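Local coordinates for protein glycerol dehydratase (Clostridium butyricum, PDB 1R9D) that probably dehydrates glycerol without vitamin B12, acting as a lyase of the glycyl-radical enzyme family, at residues T699-K711 with I775-M787. Sequence-based numbering, arbitrary orientation.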
loop_
_atom_site.group_PDB
_atom_site.type_symbol
_atom_site.label_atom_id
_atom_site.label_comp_id
_atom_site.label_asym_id
_atom_site.label_seq_id
_atom_site.Cartn_x
_atom_site.Cartn_y
_atom_site.Cartn_z
ATOM N N THR A 699 -8.123 26.873 21.194
ATOM C CA THR A 699 -7.527 27.190 22.490
ATOM C C THR A 699 -8.655 27.056 23.504
ATOM O O THR A 699 -9.817 27.303 23.180
ATOM C CB THR A 699 -6.943 28.626 22.537
ATOM O OG1 THR A 699 -8.007 29.583 22.539
ATOM C CG2 THR A 699 -6.047 28.876 21.331
ATOM N N LEU A 700 -8.319 26.662 24.728
ATOM C CA LEU A 700 -9.335 26.451 25.754
ATOM C C LEU A 700 -9.132 27.318 26.996
ATOM O O LEU A 700 -8.060 27.316 27.600
ATOM C CB LEU A 700 -9.341 24.968 26.135
ATOM C CG LEU A 700 -10.414 24.428 27.086
ATOM C CD1 LEU A 700 -10.697 22.986 26.733
ATOM C CD2 LEU A 700 -9.946 24.551 28.523
ATOM N N PHE A 701 -10.182 28.033 27.381
ATOM C CA PHE A 701 -10.130 28.917 28.540
ATOM C C PHE A 701 -11.188 28.538 29.586
ATOM O O PHE A 701 -12.383 28.606 29.318
ATOM C CB PHE A 701 -10.312 30.363 28.054
ATOM C CG PHE A 701 -10.260 31.403 29.145
ATOM C CD1 PHE A 701 -9.548 31.181 30.320
ATOM C CD2 PHE A 701 -10.896 32.629 28.969
ATOM C CE1 PHE A 701 -9.469 32.169 31.310
ATOM C CE2 PHE A 701 -10.821 33.628 29.954
ATOM C CZ PHE A 701 -10.107 33.394 31.121
ATOM N N ASN A 702 -10.728 28.125 30.767
ATOM C CA ASN A 702 -11.610 27.732 31.872
ATOM C C ASN A 702 -11.699 28.817 32.936
ATOM O O ASN A 702 -10.685 29.407 33.310
ATOM C CB ASN A 702 -11.075 26.494 32.605
ATOM C CG ASN A 702 -11.613 25.186 32.065
ATOM O OD1 ASN A 702 -12.797 25.061 31.748
ATOM N ND2 ASN A 702 -10.742 24.184 31.998
ATOM N N GLN A 703 -12.908 29.061 33.425
ATOM C CA GLN A 703 -13.123 29.993 34.523
ATOM C C GLN A 703 -14.134 29.336 35.458
ATOM O O GLN A 703 -15.032 28.618 35.010
ATOM C CB GLN A 703 -13.603 31.365 34.033
ATOM C CG GLN A 703 -12.426 32.291 33.693
ATOM C CD GLN A 703 -12.792 33.768 33.697
ATOM O OE1 GLN A 703 -11.938 34.631 33.913
ATOM N NE2 GLN A 703 -14.054 34.063 33.451
ATOM N N LYS A 704 -13.950 29.540 36.759
ATOM C CA LYS A 704 -14.827 28.952 37.763
ATOM C C LYS A 704 -15.411 30.040 38.648
ATOM O O LYS A 704 -14.678 30.865 39.192
ATOM C CB LYS A 704 -14.047 27.948 38.621
ATOM C CG LYS A 704 -14.897 27.243 39.673
ATOM C CD LYS A 704 -14.134 26.119 40.361
ATOM C CE LYS A 704 -12.985 26.643 41.199
ATOM N NZ LYS A 704 -12.295 25.552 41.946
ATOM N N PHE A 705 -16.731 30.036 38.790
ATOM C CA PHE A 705 -17.405 31.038 39.605
ATOM C C PHE A 705 -18.117 30.498 40.830
ATOM O O PHE A 705 -18.644 29.381 40.826
ATOM C CB PHE A 705 -18.441 31.802 38.776
ATOM C CG PHE A 705 -17.856 32.875 37.914
ATOM C CD1 PHE A 705 -17.543 32.628 36.584
ATOM C CD2 PHE A 705 -17.587 34.132 38.447
ATOM C CE1 PHE A 705 -16.968 33.623 35.788
ATOM C CE2 PHE A 705 -17.013 35.129 37.666
ATOM C CZ PHE A 705 -16.703 34.874 36.332
ATOM N N HIS A 706 -18.130 31.308 41.883
ATOM C CA HIS A 706 -18.845 30.946 43.091
ATOM C C HIS A 706 -20.293 31.123 42.643
ATOM O O HIS A 706 -20.607 32.059 41.911
ATOM C CB HIS A 706 -18.489 31.921 44.221
ATOM C CG HIS A 706 -19.189 31.632 45.511
ATOM N ND1 HIS A 706 -20.456 32.093 45.788
ATOM C CD2 HIS A 706 -18.809 30.905 46.588
ATOM C CE1 HIS A 706 -20.829 31.663 46.980
ATOM N NE2 HIS A 706 -19.848 30.938 47.487
ATOM N N PRO A 707 -21.193 30.219 43.050
ATOM C CA PRO A 707 -22.604 30.315 42.657
ATOM C C PRO A 707 -23.288 31.675 42.827
ATOM O O PRO A 707 -24.183 32.023 42.057
ATOM C CB PRO A 707 -23.260 29.218 43.492
ATOM C CG PRO A 707 -22.198 28.170 43.513
ATOM C CD PRO A 707 -20.946 28.978 43.807
ATOM N N SER A 708 -22.872 32.445 43.826
ATOM C CA SER A 708 -23.475 33.751 44.062
ATOM C C SER A 708 -23.297 34.713 42.885
ATOM O O SER A 708 -24.120 35.603 42.675
ATOM C CB SER A 708 -22.889 34.381 45.331
ATOM O OG SER A 708 -21.495 34.607 45.195
ATOM N N ALA A 709 -22.234 34.526 42.110
ATOM C CA ALA A 709 -21.966 35.400 40.969
ATOM C C ALA A 709 -23.004 35.303 39.849
ATOM O O ALA A 709 -23.166 36.240 39.070
ATOM C CB ALA A 709 -20.573 35.112 40.410
ATOM N N LEU A 710 -23.706 34.174 39.768
ATOM C CA LEU A 710 -24.712 33.975 38.725
ATOM C C LEU A 710 -26.140 34.206 39.207
ATOM O O LEU A 710 -27.087 34.087 38.433
ATOM C CB LEU A 710 -24.603 32.559 38.155
ATOM C CG LEU A 710 -23.541 32.268 37.087
ATOM C CD1 LEU A 710 -23.942 32.944 35.790
ATOM C CD2 LEU A 710 -22.171 32.740 37.552
ATOM N N LYS A 711 -26.289 34.551 40.480
ATOM C CA LYS A 711 -27.604 34.776 41.069
ATOM C C LYS A 711 -28.381 35.949 40.468
ATOM O O LYS A 711 -27.845 37.040 40.271
ATOM C CB LYS A 711 -27.451 34.962 42.583
ATOM C CG LYS A 711 -28.743 35.210 43.345
ATOM C CD LYS A 711 -28.533 34.951 44.835
ATOM C CE LYS A 711 -29.735 35.373 45.671
ATOM N NZ LYS A 711 -29.845 36.858 45.782
ATOM N N ILE A 775 -7.278 14.385 39.358
ATOM C CA ILE A 775 -7.996 15.304 38.487
ATOM C C ILE A 775 -9.057 16.038 39.298
ATOM O O ILE A 775 -9.306 17.223 39.080
ATOM C CB ILE A 775 -8.640 14.539 37.310
ATOM C CG1 ILE A 775 -7.534 13.883 36.478
ATOM C CG2 ILE A 775 -9.487 15.482 36.456
ATOM C CD1 ILE A 775 -8.037 12.876 35.453
ATOM N N GLN A 776 -9.683 15.337 40.241
ATOM C CA GLN A 776 -10.692 15.970 41.084
ATOM C C GLN A 776 -10.043 17.117 41.853
ATOM O O GLN A 776 -10.597 18.215 41.935
ATOM C CB GLN A 776 -11.267 14.981 42.097
ATOM C CG GLN A 776 -12.039 13.817 41.513
ATOM C CD GLN A 776 -12.658 12.962 42.604
ATOM O OE1 GLN A 776 -12.082 12.816 43.682
ATOM N NE2 GLN A 776 -13.824 12.389 42.329
ATOM N N ASN A 777 -8.865 16.852 42.412
ATOM C CA ASN A 777 -8.146 17.860 43.185
ATOM C C ASN A 777 -7.680 19.043 42.344
ATOM O O ASN A 777 -7.646 20.169 42.828
ATOM C CB ASN A 777 -6.942 17.235 43.898
ATOM C CG ASN A 777 -7.355 16.287 45.012
ATOM O OD1 ASN A 777 -8.472 16.370 45.524
ATOM N ND2 ASN A 777 -6.451 15.394 45.400
ATOM N N ASP A 778 -7.313 18.793 41.092
ATOM C CA ASP A 778 -6.868 19.880 40.227
ATOM C C ASP A 778 -8.038 20.833 39.990
ATOM O O ASP A 778 -7.870 22.052 40.014
ATOM C CB ASP A 778 -6.356 19.335 38.888
ATOM C CG ASP A 778 -5.726 20.419 38.018
ATOM O OD1 ASP A 778 -6.104 20.531 36.830
ATOM O OD2 ASP A 778 -4.849 21.152 38.522
ATOM N N ILE A 779 -9.229 20.275 39.776
ATOM C CA ILE A 779 -10.417 21.093 39.539
ATOM C C ILE A 779 -10.809 21.884 40.787
ATOM O O ILE A 779 -11.160 23.060 40.705
ATOM C CB ILE A 779 -11.612 20.222 39.086
ATOM C CG1 ILE A 779 -11.310 19.627 37.705
ATOM C CG2 ILE A 779 -12.890 21.050 39.056
ATOM C CD1 ILE A 779 -12.347 18.616 37.221
ATOM N N ILE A 780 -10.746 21.237 41.942
ATOM C CA ILE A 780 -11.089 21.906 43.193
ATOM C C ILE A 780 -10.107 23.050 43.484
ATOM O O ILE A 780 -10.493 24.081 44.043
ATOM C CB ILE A 780 -11.073 20.892 44.372
ATOM C CG1 ILE A 780 -12.225 19.897 44.206
ATOM C CG2 ILE A 780 -11.189 21.619 45.703
ATOM C CD1 ILE A 780 -12.155 18.701 45.147
ATOM N N ALA A 781 -8.850 22.868 43.087
ATOM C CA ALA A 781 -7.809 23.866 43.336
ATOM C C ALA A 781 -7.836 25.081 42.412
ATOM O O ALA A 781 -7.130 26.064 42.653
ATOM C CB ALA A 781 -6.436 23.205 43.278
ATOM N N ARG A 782 -8.646 25.025 41.363
ATOM C CA ARG A 782 -8.732 26.146 40.436
ATOM C C ARG A 782 -9.232 27.404 41.130
ATOM O O ARG A 782 -9.989 27.340 42.100
ATOM C CB ARG A 782 -9.665 25.800 39.279
ATOM C CG ARG A 782 -9.098 24.747 38.356
ATOM C CD ARG A 782 -10.120 24.326 37.318
ATOM N NE ARG A 782 -9.602 23.249 36.481
ATOM C CZ ARG A 782 -10.312 22.619 35.552
ATOM N NH1 ARG A 782 -11.576 22.962 35.339
ATOM N NH2 ARG A 782 -9.756 21.649 34.837
ATOM N N THR A 783 -8.803 28.553 40.619
ATOM C CA THR A 783 -9.220 29.832 41.177
ATOM C C THR A 783 -10.736 29.971 41.110
ATOM O O THR A 783 -11.354 29.633 40.102
ATOM C CB THR A 783 -8.614 31.008 40.392
ATOM O OG1 THR A 783 -7.188 30.889 40.365
ATOM C CG2 THR A 783 -9.010 32.331 41.040
ATOM N N GLU A 784 -11.335 30.465 42.188
ATOM C CA GLU A 784 -12.774 30.677 42.221
ATOM C C GLU A 784 -13.009 32.179 42.163
ATOM O O GLU A 784 -12.557 32.910 43.041
ATOM C CB GLU A 784 -13.380 30.109 43.504
ATOM C CG GLU A 784 -14.835 30.503 43.710
ATOM C CD GLU A 784 -15.415 29.962 45.006
ATOM O OE1 GLU A 784 -15.733 28.754 45.061
ATOM O OE2 GLU A 784 -15.541 30.745 45.972
ATOM N N HIS A 785 -13.717 32.634 41.134
ATOM C CA HIS A 785 -13.991 34.058 40.957
ATOM C C HIS A 785 -15.379 34.502 41.390
ATOM O O HIS A 785 -16.285 33.695 41.592
ATOM C CB HIS A 785 -13.837 34.450 39.481
ATOM C CG HIS A 785 -12.424 34.468 38.992
ATOM N ND1 HIS A 785 -11.527 35.450 39.349
ATOM C CD2 HIS A 785 -11.758 33.633 38.160
ATOM C CE1 HIS A 785 -10.368 35.220 38.756
ATOM N NE2 HIS A 785 -10.482 34.124 38.029
ATOM N N VAL A 786 -15.513 35.816 41.535
ATOM C CA VAL A 786 -16.774 36.468 41.842
ATOM C C VAL A 786 -16.806 37.493 40.720
ATOM O O VAL A 786 -15.762 37.807 40.149
ATOM C CB VAL A 786 -16.781 37.160 43.225
ATOM C CG1 VAL A 786 -16.922 36.106 44.318
ATOM C CG2 VAL A 786 -15.511 37.969 43.421
ATOM N N MET A 787 -17.981 38.003 40.389
ATOM C CA MET A 787 -18.104 38.948 39.288
ATOM C C MET A 787 -17.533 40.327 39.623
ATOM O O MET A 787 -16.602 40.804 38.960
ATOM C CB MET A 787 -19.577 39.053 38.881
ATOM C CG MET A 787 -19.817 39.272 37.396
ATOM S SD MET A 787 -19.206 37.943 36.329
ATOM C CE MET A 787 -20.645 36.870 36.202
HETATM O O HOH W 1 -11.324 30.140 37.434
#
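Lys704 and His785 join the edge of a sheet to the C-terminal tail: His785 N donates an almost straight bond to Lys704 O at 2.8 Å, and His785 O receives His706 N at 3.0 Å. Together they make a single parallel beta bridge between Phe705 and His785, the tail lying beside strand 702-705, outermost in its five-stranded sheet on this side. This is consistent with a half-barrel of the pyruvate formate-lyase fold. A water extends the link, accepting a hydrogen bond from Lys704 N and donating one to Thr783 O.

The Lys704 side chain reaches the other way, to the end of helix 773-781. With CG anti to the backbone N (chi1 -178°) and a bend at chi3, its NZ donates hydrogen bonds to Ile779 O at 3.0 Å, in the carbonyl plane, and to Arg782 O at 2.9 Å, from above the plane of that second carbonyl. A long, flexible cation suits this place, where main-chain carbonyls at the C-terminal end of the helix point to it and the helix dipole probably favours positive charge. Ile779 O also accepts from Arg782 N.

Nearby, Asn702 ND2 lies over one face of the Arg782 guanidinium, the planes 27° apart; Asp667 bonds that amide and Val761 O the guanidinium. His785 NE2 is held by Asp676, which also binds Thr783 OG1.

Outward, the Glu784 carboxylate reaches the His706 ring edge, OE2 to CD2 3.3 Å. Small Ala709 lets the tail pass close, its CB 4.3 Å from Met787 CB. Phe705, which also packs on Leu722, makes an oblique Met-aromatic contact, with Met787 SD 3.8 Å from CE2 of its ring.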